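Local coordinates for protein dihydrodipicolinate synthase (PDB 3DZ1) that probably acts as a 4-hydroxy-tetrahydrodipicolinate synthase, a pyruvate-using TIM-barrel lyase of lysine biosynthesis, at residues A14-P19 / T68-R73; E62-A67 / M91-R96. All blocks are in the same frame, centred on the assembly; numbering follows the deposited sequence.

Interaction 1 of 2, residues A14-P19 / T68-R73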
ATOM      1  N   ALA A  14      28.572  -7.019 -10.057  1.00 10.00           N
ATOM      2  CA  ALA A  14      27.756  -6.330 -11.047  1.00  8.82           C
ATOM      3  C   ALA A  14      26.392  -6.998 -11.222  1.00 10.63           C
ATOM      4  O   ALA A  14      26.302  -8.213 -11.320  1.00 11.30           O
ATOM      5  CB  ALA A  14      28.495  -6.287 -12.383  1.00  7.63           C
ATOM      6  N   ILE A  15      25.328  -6.202 -11.241  1.00  8.88           N
ATOM      7  CA  ILE A  15      23.991  -6.749 -11.455  1.00  9.07           C
ATOM      8  C   ILE A  15      23.787  -6.681 -12.961  1.00  9.50           C
ATOM      9  O   ILE A  15      23.678  -5.600 -13.540  1.00  8.74           O
ATOM     10  CB  ILE A  15      22.902  -5.921 -10.759  1.00  8.73           C
ATOM     11  CG1 ILE A  15      23.193  -5.838  -9.255  1.00  9.52           C
ATOM     12  CG2 ILE A  15      21.536  -6.574 -10.994  1.00  9.43           C
ATOM     13  CD1 ILE A  15      22.218  -4.973  -8.479  1.00  9.69           C
ATOM     14  N   ALA A  16      23.744  -7.848 -13.591  1.00  8.75           N
ATOM     15  CA  ALA A  16      23.607  -7.934 -15.035  1.00  8.81           C
ATOM     16  C   ALA A  16      22.205  -7.876 -15.611  1.00  8.91           C
ATOM     17  O   ALA A  16      21.297  -8.572 -15.160  1.00  9.28           O
ATOM     18  CB  ALA A  16      24.293  -9.206 -15.532  1.00 10.12           C
ATOM     19  N   PRO A  17      22.007  -7.022 -16.621  1.00 10.62           N
ATOM     20  CA  PRO A  17      20.684  -6.939 -17.234  1.00 10.19           C
ATOM     21  C   PRO A  17      20.645  -8.144 -18.177  1.00 10.13           C
ATOM     22  O   PRO A  17      21.684  -8.755 -18.431  1.00  9.68           O
ATOM     23  CB  PRO A  17      20.750  -5.623 -18.002  1.00 10.40           C
ATOM     24  CG  PRO A  17      22.182  -5.576 -18.437  1.00 12.17           C
ATOM     25  CD  PRO A  17      22.912  -6.000 -17.177  1.00  8.76           C
ATOM     26  N   THR A  18      19.469  -8.511 -18.665  1.00  8.54           N
ATOM     27  CA  THR A  18      19.383  -9.620 -19.605  1.00 10.52           C
ATOM     28  C   THR A  18      19.367  -8.966 -20.982  1.00 10.85           C
ATOM     29  O   THR A  18      18.435  -8.234 -21.312  1.00 12.00           O
ATOM     30  CB  THR A  18      18.098 -10.449 -19.392  1.00  9.39           C
ATOM     31  OG1 THR A  18      18.169 -11.105 -18.122  1.00  8.35           O
ATOM     32  CG2 THR A  18      17.941 -11.499 -20.487  1.00  8.65           C
ATOM     33  N   PRO A  19      20.416  -9.194 -21.790  1.00 12.24           N
ATOM     34  CA  PRO A  19      20.521  -8.618 -23.136  1.00 13.60           C
ATOM     35  C   PRO A  19      19.482  -9.163 -24.110  1.00 14.21           C
ATOM     36  O   PRO A  19      19.358 -10.374 -24.270  1.00 13.21           O
ATOM     37  CB  PRO A  19      21.943  -8.995 -23.570  1.00 13.77           C
ATOM     38  CG  PRO A  19      22.670  -9.197 -22.281  1.00 14.31           C
ATOM     39  CD  PRO A  19      21.649  -9.922 -21.448  1.00 12.76           C
ATOM     40  N   THR A  68      22.298 -19.881 -16.763  1.00 14.71           N
ATOM     41  CA  THR A  68      23.342 -20.843 -17.122  1.00 14.25           C
ATOM     42  C   THR A  68      24.427 -20.225 -17.998  1.00 13.29           C
ATOM     43  O   THR A  68      25.617 -20.467 -17.786  1.00 12.75           O
ATOM     44  CB  THR A  68      22.754 -22.066 -17.859  1.00 14.84           C
ATOM     45  OG1 THR A  68      21.797 -22.717 -17.018  1.00 16.44           O
ATOM     46  CG2 THR A  68      23.848 -23.058 -18.201  1.00 17.49           C
ATOM     47  N   ARG A  69      24.019 -19.426 -18.978  1.00 13.37           N
ATOM     48  CA  ARG A  69      24.972 -18.778 -19.874  1.00 14.14           C
ATOM     49  C   ARG A  69      25.967 -17.952 -19.062  1.00 14.13           C
ATOM     50  O   ARG A  69      27.180 -18.025 -19.286  1.00 12.22           O
ATOM     51  CB  ARG A  69      24.237 -17.864 -20.859  1.00 17.00           C
ATOM     52  CG  ARG A  69      25.126 -17.276 -21.948  1.00 23.01           C
ATOM     53  CD  ARG A  69      25.228 -18.217 -23.132  1.00 27.11           C
ATOM     54  NE  ARG A  69      26.144 -17.727 -24.162  1.00 28.19           N
ATOM     55  CZ  ARG A  69      26.268 -18.275 -25.367  1.00 28.66           C
ATOM     56  NH1 ARG A  69      25.532 -19.327 -25.695  1.00 27.15           N
ATOM     57  NH2 ARG A  69      27.137 -17.783 -26.237  1.00 28.10           N
ATOM     58  N   PHE A  70      25.447 -17.163 -18.122  1.00 12.85           N
ATOM     59  CA  PHE A  70      26.283 -16.319 -17.267  1.00 12.01           C
ATOM     60  C   PHE A  70      27.192 -17.140 -16.359  1.00 12.65           C
ATOM     61  O   PHE A  70      28.376 -16.829 -16.205  1.00 11.04           O
ATOM     62  CB  PHE A  70      25.409 -15.409 -16.395  1.00 13.85           C
ATOM     63  CG  PHE A  70      24.975 -14.139 -17.072  1.00 14.98           C
ATOM     64  CD1 PHE A  70      25.901 -13.150 -17.386  1.00 17.02           C
ATOM     65  CD2 PHE A  70      23.633 -13.916 -17.369  1.00 16.80           C
ATOM     66  CE1 PHE A  70      25.497 -11.955 -17.983  1.00 16.33           C
ATOM     67  CE2 PHE A  70      23.220 -12.725 -17.966  1.00 16.83           C
ATOM     68  CZ  PHE A  70      24.153 -11.744 -18.271  1.00 16.33           C
ATOM     69  N   ILE A  71      26.630 -18.178 -15.747  1.00 12.25           N
ATOM     70  CA  ILE A  71      27.394 -19.029 -14.849  1.00 13.36           C
ATOM     71  C   ILE A  71      28.583 -19.674 -15.560  1.00 15.07           C
ATOM     72  O   ILE A  71      29.708 -19.648 -15.057  1.00 14.45           O
ATOM     73  CB  ILE A  71      26.503 -20.133 -14.233  1.00 13.97           C
ATOM     74  CG1 ILE A  71      25.426 -19.495 -13.352  1.00 13.87           C
ATOM     75  CG2 ILE A  71      27.345 -21.081 -13.390  1.00 13.39           C
ATOM     76  CD1 ILE A  71      24.412 -20.478 -12.801  1.00 13.82           C
ATOM     77  N   LYS A  72      28.336 -20.234 -16.737  1.00 15.21           N
ATOM     78  CA  LYS A  72      29.392 -20.895 -17.495  1.00 16.97           C
ATOM     79  C   LYS A  72      30.468 -19.947 -18.015  1.00 16.77           C
ATOM     80  O   LYS A  72      31.629 -20.334 -18.156  1.00 18.42           O
ATOM     81  CB  LYS A  72      28.781 -21.671 -18.663  1.00 18.49           C
ATOM     82  CG  LYS A  72      27.801 -22.754 -18.235  1.00 22.88           C
ATOM     83  CD  LYS A  72      28.468 -23.768 -17.323  1.00 25.55           C
ATOM     84  CE  LYS A  72      27.515 -24.885 -16.943  1.00 27.93           C
ATOM     85  NZ  LYS A  72      28.183 -25.880 -16.062  1.00 27.48           N
ATOM     86  N   ARG A  73      30.086 -18.704 -18.288  1.00 16.89           N
ATOM     87  CA  ARG A  73      31.024 -17.718 -18.814  1.00 16.77           C
ATOM     88  C   ARG A  73      31.921 -17.092 -17.743  1.00 16.02           C
ATOM     89  O   ARG A  73      33.108 -16.853 -17.980  1.00 15.83           O
ATOM     90  CB  ARG A  73      30.257 -16.614 -19.548  1.00 17.52           C
ATOM     91  CG  ARG A  73      31.129 -15.642 -20.325  1.00 20.51           C
ATOM     92  CD  ARG A  73      31.669 -16.285 -21.587  1.00 23.58           C
ATOM     93  NE  ARG A  73      32.491 -15.363 -22.364  1.00 26.29           N
ATOM     94  CZ  ARG A  73      32.947 -15.622 -23.585  1.00 29.08           C
ATOM     95  NH1 ARG A  73      32.659 -16.777 -24.169  1.00 29.96           N
ATOM     96  NH2 ARG A  73      33.691 -14.730 -24.222  1.00 28.76           N
TER
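Phe-70, on the inward side of helix 60-73, reaches with the far end of its ring to the chain that leaves strand 11-15, touching Ala-16, Pro-17 and Pro-19. An outer helix of the (beta/alpha)8 barrel here packs onto the segment that follows the first strand. The side chain of Ala-16 is about 10 Å from that of Met-217, a predicted pyruvate-binding residue. Along the helix, Arg-69 turns aside to a salt bridge with Asp-32 of helix 28-40. Phe-70 then makes the contact. Its first torsion (chi1 -84°) sets CG beside the backbone N, anti to the carbonyl carbon, and carries the ring off the helix to the chain at Ala-16. CZ lies 3.7 Å from Ala-16 CB, the methyl approaching obliquely, with CE1 3.9 Å from the same Ala-16 CB. Pro-17 O sits at the ring edge, near its plane, 3.9 Å from Phe-70 CZ. Pro-19 adds a looser oblique touch, its CD 4.4 Å from Phe-70 CZ. Ile-71 faces strand 78-82, packing on Val-79 and Val-81, and Arg-73 forms a salt bridge with Asp-36. The contact is thus buried and largely apolar, borne by one aromatic ring. Pro-17 O has no hydrogen-bonding partner in the model; the weakly positive C-H edge of Phe-70 probably offers this buried carbonyl a modest electrostatic compensation.

Interaction 2 of 2, residues E62-A67 / M91-R96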
ATOM      1  N   GLU A  62      13.732 -19.914 -20.480  1.00 22.19           N
ATOM      2  CA  GLU A  62      14.617 -18.807 -20.820  1.00 22.92           C
ATOM      3  C   GLU A  62      15.440 -18.366 -19.613  1.00 21.36           C
ATOM      4  O   GLU A  62      16.644 -18.134 -19.725  1.00 20.14           O
ATOM      5  CB  GLU A  62      13.802 -17.630 -21.353  1.00 23.95           C
ATOM      6  CG  GLU A  62      13.047 -17.953 -22.627  1.00 28.30           C
ATOM      7  CD  GLU A  62      12.213 -16.796 -23.120  1.00 28.82           C
ATOM      8  OE1 GLU A  62      11.399 -16.275 -22.331  1.00 28.97           O
ATOM      9  OE2 GLU A  62      12.370 -16.412 -24.297  1.00 29.04           O
ATOM     10  N   ALA A  63      14.785 -18.253 -18.462  1.00 20.12           N
ATOM     11  CA  ALA A  63      15.467 -17.841 -17.238  1.00 19.33           C
ATOM     12  C   ALA A  63      16.608 -18.805 -16.916  1.00 19.97           C
ATOM     13  O   ALA A  63      17.710 -18.388 -16.563  1.00 18.61           O
ATOM     14  CB  ALA A  63      14.479 -17.797 -16.085  1.00 18.53           C
ATOM     15  N   GLU A  64      16.337 -20.099 -17.043  1.00 19.14           N
ATOM     16  CA  GLU A  64      17.351 -21.106 -16.770  1.00 19.03           C
ATOM     17  C   GLU A  64      18.521 -20.995 -17.745  1.00 17.59           C
ATOM     18  O   GLU A  64      19.680 -21.110 -17.348  1.00 15.86           O
ATOM     19  CB  GLU A  64      16.721 -22.501 -16.837  1.00 22.17           C
ATOM     20  CG  GLU A  64      15.800 -22.796 -15.653  1.00 24.96           C
ATOM     21  CD  GLU A  64      14.913 -24.009 -15.874  1.00 27.99           C
ATOM     22  OE1 GLU A  64      15.356 -24.965 -16.546  1.00 29.73           O
ATOM     23  OE2 GLU A  64      13.774 -24.012 -15.363  1.00 28.93           O
ATOM     24  N   ALA A  65      18.218 -20.753 -19.018  1.00 16.23           N
ATOM     25  CA  ALA A  65      19.257 -20.625 -20.036  1.00 16.44           C
ATOM     26  C   ALA A  65      20.124 -19.392 -19.782  1.00 17.19           C
ATOM     27  O   ALA A  65      21.347 -19.457 -19.865  1.00 18.43           O
ATOM     28  CB  ALA A  65      18.628 -20.542 -21.426  1.00 15.71           C
ATOM     29  N   VAL A  66      19.488 -18.269 -19.470  1.00 15.70           N
ATOM     30  CA  VAL A  66      20.223 -17.037 -19.208  1.00 14.45           C
ATOM     31  C   VAL A  66      21.152 -17.218 -18.012  1.00 13.06           C
ATOM     32  O   VAL A  66      22.352 -16.942 -18.096  1.00 12.47           O
ATOM     33  CB  VAL A  66      19.260 -15.868 -18.934  1.00 15.33           C
ATOM     34  CG1 VAL A  66      20.046 -14.615 -18.573  1.00 12.87           C
ATOM     35  CG2 VAL A  66      18.398 -15.610 -20.166  1.00 16.19           C
ATOM     36  N   ALA A  67      20.594 -17.686 -16.901  1.00 14.19           N
ATOM     37  CA  ALA A  67      21.382 -17.900 -15.698  1.00 14.07           C
ATOM     38  C   ALA A  67      22.558 -18.817 -16.006  1.00 15.34           C
ATOM     39  O   ALA A  67      23.681 -18.562 -15.568  1.00 14.63           O
ATOM     40  CB  ALA A  67      20.519 -18.511 -14.611  1.00 15.64           C
HETATM   41  N   MSE A  91      10.925 -21.548  -7.030  1.00 16.19           N
HETATM   42  CA  MSE A  91      12.155 -21.116  -6.388  1.00 15.47           C
HETATM   43  C   MSE A  91      13.127 -22.282  -6.244  1.00 14.89           C
HETATM   44  O   MSE A  91      14.315 -22.149  -6.537  1.00 13.06           O
HETATM   45  CB  MSE A  91      11.854 -20.524  -5.009  1.00 17.37           C
HETATM   46  CG  MSE A  91      13.088 -20.014  -4.277  1.00 19.12           C
HETATM   47 SE   MSE A  91      12.683 -19.361  -2.495  1.00 23.93          SE
HETATM   48  CE  MSE A  91      11.544 -17.882  -3.007  1.00 20.27           C
ATOM     49  N   ARG A  92      12.625 -23.425  -5.790  1.00 14.83           N
ATOM     50  CA  ARG A  92      13.482 -24.592  -5.614  1.00 16.00           C
ATOM     51  C   ARG A  92      14.071 -25.054  -6.941  1.00 15.77           C
ATOM     52  O   ARG A  92      15.258 -25.373  -7.029  1.00 15.50           O
ATOM     53  CB  ARG A  92      12.706 -25.748  -4.979  1.00 16.74           C
ATOM     54  CG  ARG A  92      13.560 -26.992  -4.762  1.00 20.73           C
ATOM     55  CD  ARG A  92      12.755 -28.144  -4.181  1.00 26.03           C
ATOM     56  NE  ARG A  92      13.533 -29.380  -4.123  1.00 31.27           N
ATOM     57  CZ  ARG A  92      14.551 -29.593  -3.295  1.00 33.47           C
ATOM     58  NH1 ARG A  92      14.927 -28.652  -2.438  1.00 34.87           N
ATOM     59  NH2 ARG A  92      15.200 -30.751  -3.325  1.00 34.28           N
ATOM     60  N   ARG A  93      13.238 -25.089  -7.974  1.00 16.25           N
ATOM     61  CA  ARG A  93      13.694 -25.519  -9.288  1.00 15.59           C
ATOM     62  C   ARG A  93      14.857 -24.663  -9.785  1.00 14.91           C
ATOM     63  O   ARG A  93      15.923 -25.183 -10.114  1.00 13.68           O
ATOM     64  CB  ARG A  93      12.539 -25.463 -10.293  1.00 18.82           C
ATOM     65  CG  ARG A  93      12.939 -25.803 -11.723  1.00 22.69           C
ATOM     66  CD  ARG A  93      11.749 -25.694 -12.661  1.00 25.60           C
ATOM     67  NE  ARG A  93      10.747 -26.733 -12.417  1.00 31.05           N
ATOM     68  CZ  ARG A  93      10.883 -28.005 -12.783  1.00 32.89           C
ATOM     69  NH1 ARG A  93      11.983 -28.404 -13.415  1.00 32.50           N
ATOM     70  NH2 ARG A  93       9.918 -28.879 -12.520  1.00 32.49           N
ATOM     71  N   LEU A  94      14.656 -23.352  -9.823  1.00 13.03           N
ATOM     72  CA  LEU A  94      15.695 -22.445 -10.305  1.00 13.88           C
ATOM     73  C   LEU A  94      16.938 -22.430  -9.425  1.00 12.65           C
ATOM     74  O   LEU A  94      18.057 -22.301  -9.926  1.00 12.11           O
ATOM     75  CB  LEU A  94      15.138 -21.022 -10.439  1.00 14.79           C
ATOM     76  CG  LEU A  94      16.062 -19.981 -11.080  1.00 16.27           C
ATOM     77  CD1 LEU A  94      16.511 -20.465 -12.457  1.00 16.78           C
ATOM     78  CD2 LEU A  94      15.335 -18.649 -11.193  1.00 16.16           C
ATOM     79  N   ALA A  95      16.750 -22.560  -8.117  1.00 12.59           N
ATOM     80  CA  ALA A  95      17.885 -22.551  -7.196  1.00 12.75           C
ATOM     81  C   ALA A  95      18.785 -23.770  -7.399  1.00 14.89           C
ATOM     82  O   ALA A  95      19.998 -23.636  -7.553  1.00 14.31           O
ATOM     83  CB  ALA A  95      17.392 -22.500  -5.761  1.00 13.36           C
ATOM     84  N   ARG A  96      18.185 -24.958  -7.402  1.00 15.90           N
ATOM     85  CA  ARG A  96      18.943 -26.195  -7.578  1.00 17.14           C
ATOM     86  C   ARG A  96      19.605 -26.260  -8.948  1.00 16.25           C
ATOM     87  O   ARG A  96      20.745 -26.711  -9.077  1.00 16.11           O
ATOM     88  CB  ARG A  96      18.029 -27.408  -7.397  1.00 20.99           C
ATOM     89  CG  ARG A  96      17.477 -27.579  -5.991  1.00 25.28           C
ATOM     90  CD  ARG A  96      18.588 -27.729  -4.969  1.00 29.93           C
ATOM     91  NE  ARG A  96      18.096 -28.282  -3.709  1.00 33.88           N
ATOM     92  CZ  ARG A  96      18.800 -28.323  -2.582  1.00 34.14           C
ATOM     93  NH1 ARG A  96      20.034 -27.839  -2.545  1.00 33.47           N
ATOM     94  NH2 ARG A  96      18.270 -28.853  -1.487  1.00 35.77           N
TER
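Glu-64 of helix 60-73 and Leu-94 of helix 88-101 meet where the two short segments come nearest, their CA atoms 6.8 Å apart. The apolar part of the contact joins the aliphatic stem of Glu-64 to one branch of the leucine: CG of Glu-64 lies 4.0 Å from Leu-94 CD1. The two side chains run antiparallel past one another, methylene beside methyl. Leu-94 holds CG anti to its own backbone N (chi1 -173°), which brings its branches toward the neighbouring helix. Ala-63 and Ala-67 also point their methyls toward helix 88-101, without touching the segment 91-96.

The polar part is looser. Beyond CG the glutamate chain is extended, and its OE2 stops 3.8 Å from Arg-93 CD, against the aliphatic portion of the arginine. Arg-93 bends at chi3 (-69°), and its NE is still 5.0 Å from Glu-64 OE2. Carboxylate and guanidinium planes are 13° apart, close to parallel, yet the charged atoms do not meet; any attraction would act only at a distance. The Arg-93 NH2 makes a long, weak ion pair with Asp-59 of a second subunit, so this side of the contact lies near that subunit.

Lightly packed at the surface, the contact is an ordinary helix-to-helix junction of a (beta/alpha)8 TIM barrel, in which consecutive outer helices, linked here through strand 78-82, lie side by side around the closed parallel sheet.

From the N terminus the chain runs up strand 11-15 into the first segment of interaction 1, then through helix 28-40 and strand 45-48 to helix 60-73. There 62-67 begins interaction 2 before 68-73 closes interaction 1, a loop with 48 residues between its segments. The chain continues through strand 78-82 to 91-96, closing interaction 2 after a gap of 23 residues. The two contacts therefore cross, and helix 60-73 serves both: one ties it inward to the chain leaving the first barrel strand, the other to its neighbour helix 88-101. They also touch directly, Thr-18 OG1 lying 4.0 Å from Val-66 CG1.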